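PDB 4H51: aspartate aminotransferase from Leishmania major, which probably catalyses the reversible transfer of an amino group from L-aspartate to 2-oxoglutarate, using pyridoxal 5'-phosphate as cofactor. Local coordinates for residues B[37-42]-B[48-53]. Residues are numbered along the deposited sequence; the frame is centred on the assembly and turned at random.
Sequences KRAAAA and NLVIGA
A chi1 of 176° swings the Asn48 carboxamide back beside its own carbonyl carbon, and chi2 near zero turns its flat face to the methyl of Ala39. The CB of Ala39 sits almost directly over the amide carbon, 3.4 Å from Asn48 CG and 3.3 Å from Asn48 OD1. This is a van der Waals contact of methyl on amide; no hydrogen bond joins the two segments. The amide nitrogen passes near the backbone of the next helical residue, Asn48 ND2 lying 3.9 Å from Ala40 N. The same amide's oxygen also accepts a hydrogen bond from within its own segment: the N-H of Val50 reaches Asn48 OD1 in a long, weak but nearly straight bond (3.5 Å, 168°) that closes a ring like that of an Asx turn. Val50 N lies only slightly off the amide plane, on the side away from Ala39. Val50, which closes this ring, has CG1 anti to its N, leaving CG2 beside the N and facing the helix, 4.2 Å from Ala39 CB. Residues 31-41 form a helix, and strand 47-48, paired in parallel with strand 385-386, follows a short connection, in what corresponds to the small domain of fold type I aminotransferases. Phe386 from that partner strand packs on both Ala39 and Val50, while Lys46 NZ binds the carbonyl oxygens of Ala39 and Ala42 at the end of the helix. Beyond Val50, whose carbonyl oxygen accepts a hydrogen bond from Arg392, the chain bends through an inverse gamma turn centred on Gly52, with Ala53 N 2.9 Å from Ile51 O. Here it meets the dimer interface, Ile51 packing on Tyr83 of the second subunit and Ala53 on Glu82 of the same neighbouring chain.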
# COMPACT_ATOMS: atom_id res chain seq x y z
N LYS B 37 4.50 11.39 18.50
CA LYS B 37 5.09 12.66 18.02
C LYS B 37 5.40 13.57 19.20
O LYS B 37 6.51 14.16 19.28
CB LYS B 37 4.15 13.34 17.00
N ARG B 38 4.47 13.70 20.15
CA ARG B 38 4.77 14.51 21.36
C ARG B 38 5.97 13.95 22.13
O ARG B 38 6.93 14.67 22.44
CB ARG B 38 3.58 14.55 22.30
CG ARG B 38 3.91 15.15 23.67
CD ARG B 38 2.70 15.04 24.57
NE ARG B 38 2.97 15.46 25.95
CZ ARG B 38 2.08 15.38 26.94
NH1 ARG B 38 0.87 14.88 26.71
NH2 ARG B 38 2.39 15.76 28.17
N ALA B 39 5.91 12.65 22.42
CA ALA B 39 7.00 11.97 23.13
C ALA B 39 8.39 12.26 22.51
O ALA B 39 9.35 12.52 23.23
CB ALA B 39 6.72 10.46 23.17
N ALA B 40 8.47 12.18 21.18
CA ALA B 40 9.75 12.34 20.46
C ALA B 40 10.21 13.78 20.52
O ALA B 40 11.41 14.05 20.45
CB ALA B 40 9.63 11.90 19.00
N ALA B 41 9.24 14.68 20.62
CA ALA B 41 9.52 16.11 20.70
C ALA B 41 9.92 16.54 22.13
O ALA B 41 10.59 17.56 22.30
CB ALA B 41 8.31 16.90 20.20
N ALA B 42 9.58 15.77 23.16
CA ALA B 42 9.82 16.26 24.55
C ALA B 42 11.31 16.39 24.97
O ALA B 42 12.17 15.63 24.50
CB ALA B 42 9.11 15.40 25.56
N ASN B 48 10.09 7.27 26.08
CA ASN B 48 9.15 7.30 25.02
C ASN B 48 8.68 5.85 24.82
O ASN B 48 9.33 5.09 24.11
CB ASN B 48 9.75 7.92 23.76
CG ASN B 48 8.80 7.88 22.59
OD1 ASN B 48 7.69 7.37 22.70
ND2 ASN B 48 9.24 8.39 21.45
N LEU B 49 7.57 5.50 25.46
CA LEU B 49 7.06 4.14 25.37
C LEU B 49 5.71 4.01 24.65
O LEU B 49 4.90 3.12 24.99
CB LEU B 49 6.92 3.55 26.79
CG LEU B 49 8.12 3.80 27.72
CD1 LEU B 49 7.82 3.29 29.12
CD2 LEU B 49 9.37 3.15 27.11
N VAL B 50 5.49 4.84 23.63
CA VAL B 50 4.18 4.88 22.92
C VAL B 50 4.03 3.82 21.87
O VAL B 50 3.34 2.81 22.14
CB VAL B 50 3.86 6.25 22.32
CG1 VAL B 50 2.46 6.22 21.67
CG2 VAL B 50 3.97 7.33 23.41
N ILE B 51 4.63 3.98 20.68
CA ILE B 51 4.54 2.98 19.63
C ILE B 51 5.24 1.70 19.95
O ILE B 51 6.35 1.72 20.49
CB ILE B 51 5.08 3.49 18.23
CG1 ILE B 51 4.13 4.50 17.65
CG2 ILE B 51 5.23 2.34 17.23
CD1 ILE B 51 4.71 5.26 16.46
N GLY B 52 4.61 0.59 19.60
CA GLY B 52 5.20 -0.72 19.68
C GLY B 52 6.32 -0.97 18.66
O GLY B 52 6.13 -1.76 17.71
N ALA B 53 7.48 -0.34 18.86
CA ALA B 53 8.65 -0.53 18.02
C ALA B 53 9.84 -0.90 18.94
O ALA B 53 10.01 -0.31 19.99
CB ALA B 53 8.94 0.73 17.22